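Local coordinates for hydrazine synthase subunit gamma (Candidatus Kuenenia stuttgartiensis, PDB 5C2V), which forms part of the hydrazine synthase complex, in which it catalyses the three-electron reduction of nitric oxide to hydroxylamine, the first half-reaction of hydrazine synthesis, at residues E21-V26 / R135-S140; S40-Y45 / R143-I148; K177-P182 / Q305-Y310. All blocks are in the same frame, centred on the assembly; numbering follows the deposited sequence.

Contact 1 of 3, residues E21-V26 / R135-S140; sequences EEPLTV and RSENFS
The pyrrolidine ring of Pro23 overlaps the side chain of Glu137, the two crossing obliquely. Glu137 CG stands anti to the backbone N (chi1 -170°), and the extended chain beyond it passes the ring, bringing Glu137 OE2 to 3.6 Å from Pro23 CG. The carboxylate forms a salt bridge with Arg20, while the CG methylene of Glu137 packs on Pro23 CG. The neighbouring ring atom, Pro23 CB, rests 3.4 Å from Asn138 O. Next in the chain, Leu24 N donates to Phe139 O at 2.8 Å, with an angle of 166° at the hydrogen. The amide of Asn138 answers: its ND2 donates to Leu24 O at 2.9 Å in a more bent bond (135°), and ND2 also reaches Asn398 of the alpha subunit. An amide suits this place because one NH2 can serve both chains.

Neither segment is a regular strand; each is an irregular run leading into a helix, and the serine and threonine types fit those ends. Thr25 is the N-cap of helix 26-30, with Glu28 bonded back to Thr25 N as in a capping box, and Ser140 is the N-cap of helix 141-152. Ser140 CA also makes a C-H contact, 3.5 Å from Glu22 O. A water joins the exposed end, donating to Glu21 OE1 at 2.6 Å and accepting from Ser140 OG at 2.8 Å. Leu24 CB and CG both lie beside Phe139 O, and the side chain continues onto Leu144. Phe139 CB points away from 21-26, and its ring touches a heme c and meets that of Trp55.

Contact 2 of 3, residues S40-Y45 / R143-I148; sequences SELVRY and RLEALI
Leu42 points its CB at Ala146, the two CB atoms 3.9 Å apart and Leu42 CB equally near Ala146 CA. The first torsion sets Leu42 CG anti to the carbonyl carbon (chi1 -58°), and the second carries CD1 onward to the neighbouring residue, where Leu42 CD1 meets Glu145 CD at 4.1 Å. Glu145 runs extended, and the leucine tip lies beside its carboxyl carbon. Leucine suits this place because it spans more than one residue of the helix, and its side chain also touches Met142, one turn before Ala146.

The contact lets the loop entering helix 43-51 settle on the side of helix 141-152, in the heme 1 lobe. Ala146 is the close point. Ala146 CB lies 3.3 Å from Leu42 O and 4.0 Å from Tyr45 CB, and a side chain this small allows the incoming backbone to come near, with 4.8 Å between Leu42 CA and Ala146 CA. Tyr45 adds only its CB across the helix pair; its ring leads away to meet that of Trp15 at a shallow angle. On a different face of helix 141-152, Leu147 points away from 40-45 and touches the heme c. Arg44 CB points away too, and the guanidinium makes a cation-pi contact with Trp15 and donates to the carbonyls of Tyr339 and Phe340 of the beta subunit.

Contact 3 of 3, residues K177-P182 / Q305-Y310; sequences KIFEDP and QDLVEY
The last turn of helix 170-179 comes up against helix 301-312 with Phe179 and Leu307 nearest, their CA atoms 6.4 Å apart, with side chains between the two helices. Phe179, Tyr310, Leu307 and Ile178 share the contact. In both aromatic residues CG stands anti to the backbone N (chi1 -176° for Phe179, 175° for Tyr310), which starts each ring toward the other helix. They meet as an offset edge-to-face pair, centroids 5.1 Å apart and planes at 60°, with the edge of Tyr310 directed at the face of Phe179. The touching atom is Tyr310 CE2, which sits over the rim of the phenylalanine ring 3.3 Å from Phe179 CG, and it comes within 3.5 Å of Phe179 CB as well. An aromatic edge carries slightly positive hydrogens toward the electron-rich face it meets, which is why two rings suit the place.

Leu307 packs at the edge of the Phe179 ring. Its CD1 lies near the ring plane and 3.7 Å from Phe179 CB; its other branch, CD2, meets Ile178 CG2 at 3.7 Å. A branched leucine can thus touch two successive residues of helix 170-179 at once. Asp306, just before Leu307, is buried, and its charge is met by a salt bridge with Arg174, adding a charged link between the same two helices.

Leu307 lies close to the heme c, and the Phe179 side chain touches Cys186 of the heme-attaching CxxCH segment, near the axial ligand His190. All this is consistent with the cytochrome c fold, in which the first and last helices pack on each other beside the heme.

Overall arrangement
From the N terminus, segment 21-26 leads into helix 26-30 and 40-45 into helix 43-51; the chain then runs through the heme 1 attachment sites before returning at 135-140 and 143-148. Contacts 1 and 2 each close a loop of about a hundred residues, and since their four segments alternate, the loops cross. They also touch, Phe139 CE2 lying 3.9 Å from Leu147 CD2, and both loops are fastened to the first half of helix 141-152. Contact 3 follows in series across the chain's centre, joining the end helices of the heme 2 lobe; it closes a loop of 122 residues holding Cys186, Cys189 and both axial histidines, His190 and His293.

Contact 1 of 3, residues E21-V26 / R135-S140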
loop_
_atom_site.group_PDB
_atom_site.type_symbol
_atom_site.label_atom_id
_atom_site.label_comp_id
_atom_site.label_asym_id
_atom_site.label_seq_id
_atom_site.Cartn_x
_atom_site.Cartn_y
_atom_site.Cartn_z
ATOM N N GLU C 21 -34.510 10.737 -35.681
ATOM C CA GLU C 21 -34.529 10.099 -36.994
ATOM C C GLU C 21 -33.188 9.444 -37.329
ATOM O O GLU C 21 -32.580 8.795 -36.479
ATOM C CB GLU C 21 -34.916 11.110 -38.077
ATOM C CG GLU C 21 -36.254 11.790 -37.824
ATOM C CD GLU C 21 -36.811 12.468 -39.060
ATOM O OE1 GLU C 21 -36.898 13.715 -39.070
ATOM O OE2 GLU C 21 -37.170 11.753 -40.019
ATOM N N GLU C 22 -32.732 9.615 -38.566
ATOM C CA GLU C 22 -31.491 8.991 -39.014
ATOM C C GLU C 22 -30.410 10.024 -39.320
ATOM O O GLU C 22 -30.560 10.833 -40.235
ATOM C CB GLU C 22 -31.745 8.122 -40.249
ATOM C CG GLU C 22 -30.502 7.434 -40.796
ATOM C CD GLU C 22 -29.946 6.387 -39.850
ATOM O OE1 GLU C 22 -28.817 6.572 -39.349
ATOM O OE2 GLU C 22 -30.637 5.373 -39.610
ATOM N N PRO C 23 -29.317 10.000 -38.543
ATOM C CA PRO C 23 -28.162 10.889 -38.712
ATOM C C PRO C 23 -27.500 10.740 -40.076
ATOM O O PRO C 23 -27.379 9.629 -40.590
ATOM C CB PRO C 23 -27.207 10.442 -37.599
ATOM C CG PRO C 23 -28.079 9.800 -36.586
ATOM C CD PRO C 23 -29.173 9.136 -37.362
ATOM N N LEU C 24 -27.074 11.861 -40.648
ATOM C CA LEU C 24 -26.379 11.860 -41.927
ATOM C C LEU C 24 -24.955 11.337 -41.790
ATOM O O LEU C 24 -24.322 11.503 -40.750
ATOM C CB LEU C 24 -26.348 13.273 -42.515
ATOM C CG LEU C 24 -27.658 13.859 -43.035
ATOM C CD1 LEU C 24 -27.533 15.365 -43.200
ATOM C CD2 LEU C 24 -28.029 13.205 -44.354
ATOM N N THR C 25 -24.461 10.690 -42.839
ATOM C CA THR C 25 -23.038 10.393 -42.934
ATOM C C THR C 25 -22.316 11.647 -43.417
ATOM O O THR C 25 -22.930 12.517 -44.034
ATOM C CB THR C 25 -22.749 9.222 -43.890
ATOM O OG1 THR C 25 -22.933 9.646 -45.245
ATOM C CG2 THR C 25 -23.669 8.048 -43.592
ATOM N N VAL C 26 -21.026 11.751 -43.119
ATOM C CA VAL C 26 -20.223 12.871 -43.603
ATOM C C VAL C 26 -20.221 12.980 -45.140
ATOM O O VAL C 26 -20.321 14.089 -45.673
ATOM C CB VAL C 26 -18.766 12.787 -43.089
ATOM C CG1 VAL C 26 -17.942 13.954 -43.610
ATOM C CG2 VAL C 26 -18.745 12.759 -41.571
ATOM N N ARG C 135 -17.806 16.968 -31.925
ATOM C CA ARG C 135 -17.445 15.559 -31.757
ATOM C C ARG C 135 -18.622 14.760 -31.204
ATOM O O ARG C 135 -18.464 13.948 -30.292
ATOM C CB ARG C 135 -16.223 15.412 -30.848
ATOM C CG ARG C 135 -15.087 16.365 -31.181
ATOM C CD ARG C 135 -14.607 16.201 -32.616
ATOM N NE ARG C 135 -13.463 17.064 -32.904
ATOM C CZ ARG C 135 -12.707 16.970 -33.994
ATOM N NH1 ARG C 135 -12.969 16.046 -34.909
ATOM N NH2 ARG C 135 -11.686 17.799 -34.166
ATOM N N SER C 136 -19.803 15.003 -31.766
ATOM C CA SER C 136 -21.017 14.307 -31.358
ATOM C C SER C 136 -21.719 13.696 -32.570
ATOM O O SER C 136 -21.183 13.710 -33.677
ATOM C CB SER C 136 -21.962 15.257 -30.619
ATOM O OG SER C 136 -23.085 14.564 -30.103
ATOM N N GLU C 137 -22.912 13.153 -32.351
ATOM C CA GLU C 137 -23.676 12.511 -33.417
ATOM C C GLU C 137 -24.080 13.503 -34.505
ATOM O O GLU C 137 -24.451 14.642 -34.214
ATOM C CB GLU C 137 -24.920 11.831 -32.844
ATOM C CG GLU C 137 -25.644 10.928 -33.827
ATOM C CD GLU C 137 -26.782 10.162 -33.183
ATOM O OE1 GLU C 137 -27.651 10.802 -32.554
ATOM O OE2 GLU C 137 -26.803 8.918 -33.299
ATOM N N ASN C 138 -24.007 13.061 -35.757
ATOM C CA ASN C 138 -24.363 13.901 -36.895
ATOM C C ASN C 138 -25.848 14.244 -36.929
ATOM O O ASN C 138 -26.676 13.529 -36.365
ATOM C CB ASN C 138 -23.969 13.217 -38.205
ATOM C CG ASN C 138 -22.470 13.171 -38.413
ATOM O OD1 ASN C 138 -21.739 14.043 -37.944
ATOM N ND2 ASN C 138 -22.003 12.152 -39.126
ATOM N N PHE C 139 -26.173 15.343 -37.602
ATOM C CA PHE C 139 -27.555 15.791 -37.729
ATOM C C PHE C 139 -28.336 14.952 -38.734
ATOM O O PHE C 139 -27.771 14.427 -39.694
ATOM C CB PHE C 139 -27.603 17.261 -38.150
ATOM C CG PHE C 139 -27.020 18.204 -37.140
ATOM C CD1 PHE C 139 -27.224 18.006 -35.785
ATOM C CD2 PHE C 139 -26.264 19.290 -37.547
ATOM C CE1 PHE C 139 -26.688 18.877 -34.855
ATOM C CE2 PHE C 139 -25.724 20.164 -36.622
ATOM C CZ PHE C 139 -25.936 19.956 -35.275
ATOM N N SER C 140 -29.637 14.829 -38.502
ATOM C CA SER C 140 -30.538 14.250 -39.488
ATOM C C SER C 140 -30.724 15.267 -40.614
ATOM O O SER C 140 -30.448 16.452 -40.418
ATOM C CB SER C 140 -31.880 13.883 -38.846
ATOM O OG SER C 140 -32.554 15.036 -38.374
HETATM O O HOH W 1 -35.191 14.885 -37.577
#

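Contact 2 of 3, residues S40-Y45 / R143-I148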
loop_
_atom_site.group_PDB
_atom_site.type_symbol
_atom_site.label_atom_id
_atom_site.label_comp_id
_atom_site.label_asym_id
_atom_site.label_seq_id
_atom_site.Cartn_x
_atom_site.Cartn_y
_atom_site.Cartn_z
ATOM N N SER C 40 -39.818 28.611 -44.174
ATOM C CA SER C 40 -39.924 29.459 -42.993
ATOM C C SER C 40 -40.658 28.761 -41.853
ATOM O O SER C 40 -40.789 29.314 -40.761
ATOM C CB SER C 40 -40.631 30.771 -43.342
ATOM O OG SER C 40 -41.950 30.535 -43.798
ATOM N N GLU C 41 -41.143 27.551 -42.108
ATOM C CA GLU C 41 -41.820 26.779 -41.073
ATOM C C GLU C 41 -40.823 25.961 -40.254
ATOM O O GLU C 41 -41.161 25.439 -39.191
ATOM C CB GLU C 41 -42.882 25.862 -41.689
ATOM C CG GLU C 41 -42.350 24.821 -42.668
ATOM C CD GLU C 41 -42.204 25.354 -44.084
ATOM O OE1 GLU C 41 -42.247 26.589 -44.270
ATOM O OE2 GLU C 41 -42.054 24.534 -45.014
ATOM N N LEU C 42 -39.598 25.848 -40.759
ATOM C CA LEU C 42 -38.550 25.090 -40.080
ATOM C C LEU C 42 -37.592 25.961 -39.264
ATOM O O LEU C 42 -36.673 25.445 -38.630
ATOM C CB LEU C 42 -37.751 24.275 -41.099
ATOM C CG LEU C 42 -38.548 23.277 -41.941
ATOM C CD1 LEU C 42 -37.623 22.459 -42.828
ATOM C CD2 LEU C 42 -39.384 22.375 -41.048
ATOM N N VAL C 43 -37.803 27.273 -39.281
ATOM C CA VAL C 43 -36.834 28.209 -38.710
ATOM C C VAL C 43 -36.701 28.091 -37.184
ATOM O O VAL C 43 -35.598 28.215 -36.640
ATOM C CB VAL C 43 -37.188 29.672 -39.090
ATOM C CG1 VAL C 43 -38.566 30.053 -38.574
ATOM C CG2 VAL C 43 -36.128 30.639 -38.577
ATOM N N ARG C 44 -37.808 27.832 -36.496
ATOM C CA ARG C 44 -37.789 27.760 -35.039
ATOM C C ARG C 44 -37.088 26.490 -34.569
ATOM O O ARG C 44 -36.327 26.512 -33.598
ATOM C CB ARG C 44 -39.209 27.828 -34.474
ATOM C CG ARG C 44 -39.261 28.228 -33.007
ATOM C CD ARG C 44 -40.680 28.531 -32.556
ATOM N NE ARG C 44 -40.702 29.252 -31.286
ATOM C CZ ARG C 44 -40.765 28.667 -30.094
ATOM N NH1 ARG C 44 -40.816 27.346 -30.004
ATOM N NH2 ARG C 44 -40.780 29.404 -28.991
ATOM N N TYR C 45 -37.352 25.385 -35.264
ATOM C CA TYR C 45 -36.659 24.128 -35.004
ATOM C C TYR C 45 -35.157 24.333 -35.150
ATOM O O TYR C 45 -34.362 23.837 -34.349
ATOM C CB TYR C 45 -37.138 23.032 -35.959
ATOM C CG TYR C 45 -38.623 22.752 -35.898
ATOM C CD1 TYR C 45 -39.164 21.984 -34.874
ATOM C CD2 TYR C 45 -39.484 23.245 -36.870
ATOM C CE1 TYR C 45 -40.520 21.723 -34.816
ATOM C CE2 TYR C 45 -40.842 22.989 -36.821
ATOM C CZ TYR C 45 -41.355 22.227 -35.792
ATOM O OH TYR C 45 -42.705 21.968 -35.739
ATOM N N ARG C 143 -33.220 18.147 -39.467
ATOM C CA ARG C 143 -32.683 19.071 -38.473
ATOM C C ARG C 143 -31.613 19.978 -39.073
ATOM O O ARG C 143 -31.526 21.162 -38.734
ATOM C CB ARG C 143 -32.123 18.302 -37.272
ATOM C CG ARG C 143 -33.204 17.764 -36.343
ATOM C CD ARG C 143 -32.636 17.177 -35.057
ATOM N NE ARG C 143 -32.238 15.780 -35.206
ATOM C CZ ARG C 143 -30.984 15.346 -35.141
ATOM N NH1 ARG C 143 -29.993 16.200 -34.920
ATOM N NH2 ARG C 143 -30.721 14.054 -35.288
ATOM N N LEU C 144 -30.804 19.425 -39.971
ATOM C CA LEU C 144 -29.795 20.216 -40.664
ATOM C C LEU C 144 -30.457 21.283 -41.528
ATOM O O LEU C 144 -30.088 22.457 -41.465
ATOM C CB LEU C 144 -28.894 19.326 -41.521
ATOM C CG LEU C 144 -27.797 20.062 -42.295
ATOM C CD1 LEU C 144 -26.969 20.933 -41.361
ATOM C CD2 LEU C 144 -26.907 19.081 -43.045
ATOM N N GLU C 145 -31.440 20.871 -42.324
ATOM C CA GLU C 145 -32.161 21.803 -43.187
ATOM C C GLU C 145 -32.820 22.912 -42.373
ATOM O O GLU C 145 -32.795 24.077 -42.766
ATOM C CB GLU C 145 -33.213 21.070 -44.021
ATOM C CG GLU C 145 -33.956 21.973 -44.994
ATOM C CD GLU C 145 -35.027 21.243 -45.777
ATOM O OE1 GLU C 145 -35.208 20.028 -45.554
ATOM O OE2 GLU C 145 -35.689 21.887 -46.620
ATOM N N ALA C 146 -33.402 22.543 -41.235
ATOM C CA ALA C 146 -34.035 23.510 -40.345
ATOM C C ALA C 146 -33.012 24.505 -39.803
ATOM O O ALA C 146 -33.268 25.711 -39.747
ATOM C CB ALA C 146 -34.739 22.798 -39.202
ATOM N N LEU C 147 -31.853 23.986 -39.408
ATOM C CA LEU C 147 -30.763 24.821 -38.910
ATOM C C LEU C 147 -30.337 25.843 -39.962
ATOM O O LEU C 147 -30.215 27.041 -39.677
ATOM C CB LEU C 147 -29.577 23.947 -38.498
ATOM C CG LEU C 147 -28.378 24.631 -37.842
ATOM C CD1 LEU C 147 -28.827 25.504 -36.683
ATOM C CD2 LEU C 147 -27.381 23.586 -37.369
ATOM N N ILE C 148 -30.125 25.361 -41.184
ATOM C CA ILE C 148 -29.745 26.227 -42.294
ATOM C C ILE C 148 -30.826 27.268 -42.570
ATOM O O ILE C 148 -30.523 28.419 -42.886
ATOM C CB ILE C 148 -29.473 25.413 -43.571
ATOM C CG1 ILE C 148 -28.413 24.347 -43.296
ATOM C CG2 ILE C 148 -29.027 26.322 -44.708
ATOM C CD1 ILE C 148 -27.140 24.898 -42.695
#

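Contact 3 of 3, residues K177-P182 / Q305-Y310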
loop_
_atom_site.group_PDB
_atom_site.type_symbol
_atom_site.label_atom_id
_atom_site.label_comp_id
_atom_site.label_asym_id
_atom_site.label_seq_id
_atom_site.Cartn_x
_atom_site.Cartn_y
_atom_site.Cartn_z
ATOM N N LYS C 177 -16.607 60.227 -47.505
ATOM C CA LYS C 177 -15.815 60.753 -48.611
ATOM C C LYS C 177 -14.450 60.075 -48.691
ATOM O O LYS C 177 -13.938 59.821 -49.781
ATOM C CB LYS C 177 -15.645 62.267 -48.476
ATOM C CG LYS C 177 -16.920 63.056 -48.718
ATOM C CD LYS C 177 -16.664 64.551 -48.620
ATOM C CE LYS C 177 -16.309 64.962 -47.203
ATOM N NZ LYS C 177 -17.457 64.748 -46.281
ATOM N N ILE C 178 -13.866 59.785 -47.532
ATOM C CA ILE C 178 -12.592 59.077 -47.469
ATOM C C ILE C 178 -12.775 57.634 -47.930
ATOM O O ILE C 178 -11.952 57.095 -48.672
ATOM C CB ILE C 178 -11.992 59.105 -46.042
ATOM C CG1 ILE C 178 -11.254 60.424 -45.789
ATOM C CG2 ILE C 178 -11.031 57.946 -45.830
ATOM C CD1 ILE C 178 -12.155 61.601 -45.491
ATOM N N PHE C 179 -13.873 57.022 -47.496
ATOM C CA PHE C 179 -14.207 55.652 -47.873
ATOM C C PHE C 179 -14.355 55.502 -49.385
ATOM O O PHE C 179 -13.833 54.559 -49.981
ATOM C CB PHE C 179 -15.499 55.217 -47.176
ATOM C CG PHE C 179 -15.882 53.783 -47.430
ATOM C CD1 PHE C 179 -15.413 52.772 -46.609
ATOM C CD2 PHE C 179 -16.728 53.451 -48.477
ATOM C CE1 PHE C 179 -15.769 51.455 -46.834
ATOM C CE2 PHE C 179 -17.086 52.135 -48.708
ATOM C CZ PHE C 179 -16.606 51.137 -47.885
ATOM N N GLU C 180 -15.064 56.442 -50.001
ATOM C CA GLU C 180 -15.394 56.347 -51.417
ATOM C C GLU C 180 -14.368 57.041 -52.307
ATOM O O GLU C 180 -14.531 57.096 -53.525
ATOM C CB GLU C 180 -16.785 56.929 -51.665
ATOM C CG GLU C 180 -17.890 56.158 -50.965
ATOM C CD GLU C 180 -19.203 56.905 -50.955
ATOM O OE1 GLU C 180 -20.256 56.259 -50.768
ATOM O OE2 GLU C 180 -19.185 58.141 -51.132
ATOM N N ASP C 181 -13.316 57.570 -51.690
ATOM C CA ASP C 181 -12.216 58.177 -52.430
ATOM C C ASP C 181 -11.566 57.134 -53.334
ATOM O O ASP C 181 -11.179 56.061 -52.871
ATOM C CB ASP C 181 -11.187 58.778 -51.466
ATOM C CG ASP C 181 -10.191 59.696 -52.159
ATOM O OD1 ASP C 181 -9.560 59.271 -53.149
ATOM O OD2 ASP C 181 -10.037 60.849 -51.707
ATOM N N PRO C 182 -11.453 57.444 -54.636
ATOM C CA PRO C 182 -10.875 56.515 -55.615
ATOM C C PRO C 182 -9.409 56.191 -55.338
ATOM O O PRO C 182 -8.917 55.162 -55.802
ATOM C CB PRO C 182 -11.028 57.266 -56.943
ATOM C CG PRO C 182 -11.151 58.702 -56.563
ATOM C CD PRO C 182 -11.891 58.703 -55.262
ATOM N N GLN C 305 -10.009 58.466 -38.191
ATOM C CA GLN C 305 -11.051 58.419 -37.173
ATOM C C GLN C 305 -12.426 58.616 -37.798
ATOM O O GLN C 305 -13.387 57.943 -37.423
ATOM C CB GLN C 305 -10.803 59.476 -36.094
ATOM C CG GLN C 305 -9.565 59.230 -35.244
ATOM C CD GLN C 305 -9.330 60.329 -34.225
ATOM O OE1 GLN C 305 -10.131 61.255 -34.099
ATOM N NE2 GLN C 305 -8.227 60.230 -33.491
ATOM N N ASP C 306 -12.516 59.540 -38.750
ATOM C CA ASP C 306 -13.762 59.744 -39.482
ATOM C C ASP C 306 -14.160 58.480 -40.236
ATOM O O ASP C 306 -15.330 58.093 -40.245
ATOM C CB ASP C 306 -13.640 60.915 -40.456
ATOM C CG ASP C 306 -13.733 62.258 -39.766
ATOM O OD1 ASP C 306 -14.298 62.320 -38.654
ATOM O OD2 ASP C 306 -13.249 63.253 -40.342
ATOM N N LEU C 307 -13.176 57.845 -40.866
ATOM C CA LEU C 307 -13.402 56.603 -41.596
ATOM C C LEU C 307 -13.914 55.514 -40.658
ATOM O O LEU C 307 -14.813 54.745 -41.010
ATOM C CB LEU C 307 -12.113 56.152 -42.289
ATOM C CG LEU C 307 -12.193 54.914 -43.184
ATOM C CD1 LEU C 307 -13.364 55.022 -44.147
ATOM C CD2 LEU C 307 -10.890 54.729 -43.945
ATOM N N VAL C 308 -13.339 55.462 -39.460
ATOM C CA VAL C 308 -13.787 54.532 -38.430
ATOM C C VAL C 308 -15.241 54.806 -38.056
ATOM O O VAL C 308 -16.045 53.880 -37.937
ATOM C CB VAL C 308 -12.901 54.618 -37.168
ATOM C CG1 VAL C 308 -13.573 53.930 -35.987
ATOM C CG2 VAL C 308 -11.533 54.013 -37.438
ATOM N N GLU C 309 -15.576 56.081 -37.885
ATOM C CA GLU C 309 -16.940 56.475 -37.548
ATOM C C GLU C 309 -17.928 56.089 -38.645
ATOM O O GLU C 309 -19.063 55.708 -38.359
ATOM C CB GLU C 309 -17.015 57.980 -37.285
ATOM C CG GLU C 309 -16.439 58.404 -35.942
ATOM C CD GLU C 309 -17.251 57.888 -34.769
ATOM O OE1 GLU C 309 -18.458 57.618 -34.947
ATOM O OE2 GLU C 309 -16.680 57.750 -33.666
ATOM N N TYR C 310 -17.494 56.187 -39.897
ATOM C CA TYR C 310 -18.333 55.793 -41.023
ATOM C C TYR C 310 -18.518 54.280 -41.051
ATOM O O TYR C 310 -19.594 53.784 -41.388
ATOM C CB TYR C 310 -17.735 56.278 -42.344
ATOM C CG TYR C 310 -18.490 55.802 -43.567
ATOM C CD1 TYR C 310 -19.790 56.225 -43.812
ATOM C CD2 TYR C 310 -17.900 54.936 -44.477
ATOM C CE1 TYR C 310 -20.482 55.793 -44.930
ATOM C CE2 TYR C 310 -18.583 54.500 -45.595
ATOM C CZ TYR C 310 -19.873 54.931 -45.817
ATOM O OH TYR C 310 -20.552 54.496 -46.931
#